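Long-range contact in DUF7790 domain-containing protein (Leptospira interrogans serogroup Icterohaemorrhagiae serovar copenhageni, PDB 6ULO), which is of unknown function but appears to contain a Rossmann-like alpha/beta domain and is probably tethered to the membrane by a transmembrane helix: residues A[253-263]-A[300-311]. Residues are numbered along the deposited sequence; the frame is centred on the assembly and turned at random.
Sequences RTISVRKDLFP and LQVMVEGGTVDK
The ring of F262 lies between M303 CE over one face and CB of its own neighbour L261 over the opposite one, while the backbone of V304 meets its edge near the ring plane. M303 CE sits 4.1 Å from the F262 ring centroid and 20° off the normal, a CH-pi contact; SD follows farther out on the same side, which makes this a Met-aromatic pair. The contact joins the loop leaving strand 249-255 of a Rossmann-like mixed sheet to helix 299-306 and to 307-310, the sheet's outermost strand on this flank. The axes of strand 253-255 and helix 300-306 stand at 90° to each other. With its CG anti to the carbonyl carbon (chi1 -58°), F262 swings its ring back to the helix, where CZ reaches 3.7 Å from M303 CB. On strand 307-310, V309 CG2 lies 3.6 Å from F262 CE1. H277 of the adjacent strand adds an edge-to-face ring contact with F262. M303 bends at chi3 and meets I255 tip to tip, its CE 3.6 Å from I255 CD1. Next to it, L300 CD1 approaches F262 CE2 at 3.8 Å, and its two methyls also pack on V257 CG2 and the aliphatic part of R258.

The second flat group, the R258 guanidinium, carries L261 CD1 over one face and the D260 carboxylate at its edge. This side-on salt bridge uses NE and NH2 against the syn lone pairs of OD1 and OD2, both oxygens lying nearly in the guanidinium plane, and R258 O receives the amides of L261 and F262, closing the turn. From the other segment, K311 NZ makes a weak 3.3 Å bond to D260 O, backed by a water that donates to D260 O and accepts from K311 NZ.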
loop_
_atom_site.group_PDB
_atom_site.type_symbol
_atom_site.label_atom_id
_atom_site.label_comp_id
_atom_site.label_asym_id
_atom_site.label_seq_id
_atom_site.Cartn_x
_atom_site.Cartn_y
_atom_site.Cartn_z
ATOM N N ARG A 253 9.943 1.151 1.154
ATOM C CA ARG A 253 9.900 0.893 2.590
ATOM C C ARG A 253 10.303 2.171 3.318
ATOM O O ARG A 253 10.821 3.130 2.724
ATOM C CB ARG A 253 10.859 -0.252 3.003
ATOM C CG ARG A 253 12.327 0.086 2.784
ATOM C CD ARG A 253 13.271 -0.909 3.405
ATOM N NE ARG A 253 13.167 -2.249 2.828
ATOM C CZ ARG A 253 13.866 -2.698 1.789
ATOM N NH1 ARG A 253 14.703 -1.907 1.134
ATOM N NH2 ARG A 253 13.717 -3.971 1.387
ATOM N N THR A 254 10.085 2.147 4.623
ATOM C CA THR A 254 10.639 3.161 5.510
ATOM C C THR A 254 11.359 2.467 6.658
ATOM O O THR A 254 11.123 1.286 6.957
ATOM C CB THR A 254 9.523 4.039 6.093
ATOM O OG1 THR A 254 8.497 3.213 6.664
ATOM C CG2 THR A 254 8.937 4.913 5.030
ATOM N N ILE A 255 12.267 3.219 7.293
ATOM C CA ILE A 255 12.917 2.789 8.524
ATOM C C ILE A 255 12.901 3.937 9.525
ATOM O O ILE A 255 12.632 5.093 9.195
ATOM C CB ILE A 255 14.358 2.265 8.339
ATOM C CG1 ILE A 255 15.275 3.361 7.777
ATOM C CG2 ILE A 255 14.353 0.900 7.567
ATOM C CD1 ILE A 255 16.773 3.029 8.002
ATOM N N SER A 256 13.213 3.584 10.774
ATOM C CA SER A 256 13.166 4.579 11.841
ATOM C C SER A 256 14.303 4.426 12.836
ATOM O O SER A 256 14.222 4.993 13.925
ATOM C CB SER A 256 11.799 4.516 12.547
ATOM O OG SER A 256 11.576 3.245 13.144
ATOM N N VAL A 257 15.336 3.670 12.492
ATOM C CA VAL A 257 16.475 3.424 13.363
ATOM C C VAL A 257 17.723 3.929 12.651
ATOM O O VAL A 257 17.729 4.195 11.452
ATOM C CB VAL A 257 16.620 1.926 13.721
ATOM C CG1 VAL A 257 15.381 1.425 14.413
ATOM C CG2 VAL A 257 16.874 1.122 12.477
ATOM N N ARG A 258 18.807 4.047 13.425
ATOM C CA ARG A 258 20.099 4.528 12.927
ATOM C C ARG A 258 19.946 5.826 12.145
ATOM O O ARG A 258 20.409 5.959 11.014
ATOM C CB ARG A 258 20.848 3.462 12.119
ATOM C CG ARG A 258 21.333 2.261 12.938
ATOM C CD ARG A 258 22.325 2.676 14.037
ATOM N NE ARG A 258 23.494 3.420 13.555
ATOM C CZ ARG A 258 24.611 2.853 13.108
ATOM N NH1 ARG A 258 24.690 1.534 13.003
ATOM N NH2 ARG A 258 25.638 3.599 12.731
ATOM N N LYS A 259 19.304 6.808 12.776
ATOM C CA LYS A 259 19.116 8.084 12.090
ATOM C C LYS A 259 20.436 8.816 11.843
ATOM O O LYS A 259 20.465 9.729 11.008
ATOM C CB LYS A 259 18.137 8.938 12.880
ATOM C CG LYS A 259 18.735 9.512 14.132
ATOM C CD LYS A 259 17.640 9.923 15.117
ATOM C CE LYS A 259 16.805 11.086 14.635
ATOM N NZ LYS A 259 16.267 11.912 15.796
ATOM N N ASP A 260 21.529 8.417 12.522
ATOM C CA ASP A 260 22.850 8.947 12.168
ATOM C C ASP A 260 23.222 8.580 10.736
ATOM O O ASP A 260 23.824 9.384 10.018
ATOM C CB ASP A 260 23.926 8.468 13.153
ATOM C CG ASP A 260 24.073 6.949 13.171
ATOM O OD1 ASP A 260 23.043 6.242 13.376
ATOM O OD2 ASP A 260 25.208 6.464 12.951
ATOM N N LEU A 261 22.885 7.361 10.300
ATOM C CA LEU A 261 23.152 6.938 8.928
ATOM C C LEU A 261 22.032 7.327 7.981
ATOM O O LEU A 261 22.287 7.650 6.805
ATOM C CB LEU A 261 23.262 5.422 8.857
ATOM C CG LEU A 261 24.393 4.821 9.676
ATOM C CD1 LEU A 261 24.314 3.298 9.482
ATOM C CD2 LEU A 261 25.760 5.369 9.214
ATOM N N PHE A 262 20.806 7.326 8.489
ATOM C CA PHE A 262 19.588 7.408 7.681
ATOM C C PHE A 262 18.699 8.481 8.304
ATOM O O PHE A 262 17.710 8.181 8.982
ATOM C CB PHE A 262 18.887 6.044 7.649
ATOM C CG PHE A 262 19.746 4.947 7.113
ATOM C CD1 PHE A 262 20.174 4.964 5.804
ATOM C CD2 PHE A 262 20.157 3.904 7.931
ATOM C CE1 PHE A 262 20.991 3.933 5.295
ATOM C CE2 PHE A 262 20.978 2.886 7.431
ATOM C CZ PHE A 262 21.399 2.916 6.120
ATOM N N PRO A 263 19.011 9.754 8.077
ATOM C CA PRO A 263 18.292 10.813 8.793
ATOM C C PRO A 263 16.815 10.848 8.410
ATOM O O PRO A 263 16.429 10.553 7.272
ATOM C CB PRO A 263 19.027 12.097 8.375
ATOM C CG PRO A 263 20.406 11.647 7.943
ATOM C CD PRO A 263 20.182 10.268 7.338
ATOM N N LEU A 300 17.444 -3.099 7.762
ATOM C CA LEU A 300 18.475 -2.144 8.159
ATOM C C LEU A 300 19.829 -2.551 7.583
ATOM O O LEU A 300 20.554 -1.730 7.003
ATOM C CB LEU A 300 18.540 -2.050 9.683
ATOM C CG LEU A 300 19.724 -1.236 10.252
ATOM C CD1 LEU A 300 19.672 0.245 9.808
ATOM C CD2 LEU A 300 19.751 -1.375 11.775
ATOM N N GLN A 301 20.173 -3.826 7.716
ATOM C CA GLN A 301 21.449 -4.301 7.201
ATOM C C GLN A 301 21.516 -4.201 5.678
ATOM O O GLN A 301 22.555 -3.851 5.114
ATOM C CB GLN A 301 21.695 -5.733 7.673
ATOM C CG GLN A 301 22.995 -6.314 7.124
ATOM C CD GLN A 301 23.278 -7.723 7.610
ATOM O OE1 GLN A 301 22.504 -8.309 8.368
ATOM N NE2 GLN A 301 24.394 -8.280 7.160
ATOM N N VAL A 302 20.413 -4.507 4.988
ATOM C CA VAL A 302 20.345 -4.294 3.541
ATOM C C VAL A 302 20.708 -2.852 3.188
ATOM O O VAL A 302 21.460 -2.586 2.239
ATOM C CB VAL A 302 18.939 -4.678 3.034
ATOM C CG1 VAL A 302 18.746 -4.290 1.561
ATOM C CG2 VAL A 302 18.700 -6.180 3.236
ATOM N N MET A 303 20.161 -1.905 3.943
ATOM C CA MET A 303 20.421 -0.489 3.671
ATOM C C MET A 303 21.841 -0.070 4.082
ATOM O O MET A 303 22.475 0.698 3.362
ATOM C CB MET A 303 19.373 0.367 4.374
ATOM C CG MET A 303 17.992 0.169 3.766
ATOM S SD MET A 303 16.694 1.060 4.643
ATOM C CE MET A 303 17.289 2.752 4.452
ATOM N N VAL A 304 22.347 -0.558 5.224
ATOM C CA VAL A 304 23.710 -0.231 5.656
ATOM C C VAL A 304 24.711 -0.666 4.601
ATOM O O VAL A 304 25.632 0.079 4.250
ATOM C CB VAL A 304 24.012 -0.885 7.015
ATOM C CG1 VAL A 304 25.529 -0.839 7.314
ATOM C CG2 VAL A 304 23.245 -0.184 8.126
ATOM N N GLU A 305 24.551 -1.890 4.085
ATOM C CA GLU A 305 25.512 -2.489 3.167
ATOM C C GLU A 305 25.242 -2.144 1.715
ATOM O O GLU A 305 26.167 -2.178 0.896
ATOM C CB GLU A 305 25.480 -4.011 3.308
ATOM C CG GLU A 305 25.941 -4.491 4.670
ATOM C CD GLU A 305 26.078 -5.996 4.755
ATOM O OE1 GLU A 305 25.944 -6.689 3.722
ATOM O OE2 GLU A 305 26.305 -6.482 5.879
ATOM N N GLY A 306 24.001 -1.826 1.371
ATOM C CA GLY A 306 23.673 -1.678 -0.028
ATOM C C GLY A 306 23.149 -0.322 -0.445
ATOM O O GLY A 306 22.929 -0.093 -1.638
ATOM N N GLY A 307 22.982 0.600 0.496
ATOM C CA GLY A 307 22.279 1.852 0.233
ATOM C C GLY A 307 23.176 3.025 -0.124
ATOM O O GLY A 307 24.253 3.199 0.448
ATOM N N THR A 308 22.707 3.837 -1.072
ATOM C CA THR A 308 23.266 5.156 -1.377
ATOM C C THR A 308 22.277 6.176 -0.836
ATOM O O THR A 308 21.103 6.182 -1.248
ATOM C CB THR A 308 23.404 5.341 -2.890
ATOM O OG1 THR A 308 24.290 4.350 -3.422
ATOM C CG2 THR A 308 23.941 6.711 -3.217
ATOM N N VAL A 309 22.733 7.007 0.100
ATOM C CA VAL A 309 21.875 7.782 0.996
ATOM C C VAL A 309 21.871 9.258 0.595
ATOM O O VAL A 309 22.936 9.880 0.431
ATOM C CB VAL A 309 22.294 7.623 2.470
ATOM C CG1 VAL A 309 21.273 8.279 3.382
ATOM C CG2 VAL A 309 22.503 6.156 2.836
ATOM N N ASP A 310 20.677 9.824 0.453
ATOM C CA ASP A 310 20.458 11.269 0.444
ATOM C C ASP A 310 20.157 11.640 1.893
ATOM O O ASP A 310 19.042 11.446 2.390
ATOM C CB ASP A 310 19.336 11.607 -0.533
ATOM C CG ASP A 310 18.821 13.048 -0.402
ATOM O OD1 ASP A 310 19.223 13.789 0.532
ATOM O OD2 ASP A 310 17.998 13.433 -1.271
ATOM N N LYS A 311 21.187 12.147 2.579
ATOM C CA LYS A 311 21.080 12.488 3.995
ATOM C C LYS A 311 20.339 13.796 4.227
ATOM O O LYS A 311 19.869 14.037 5.343
ATOM C CB LYS A 311 22.473 12.545 4.645
ATOM C CG LYS A 311 23.119 11.158 4.714
ATOM C CD LYS A 311 24.423 11.126 5.481
ATOM C CE LYS A 311 24.153 11.258 6.953
ATOM N NZ LYS A 311 25.437 11.165 7.719
HETATM O O HOH W 1 24.689 11.811 10.510
#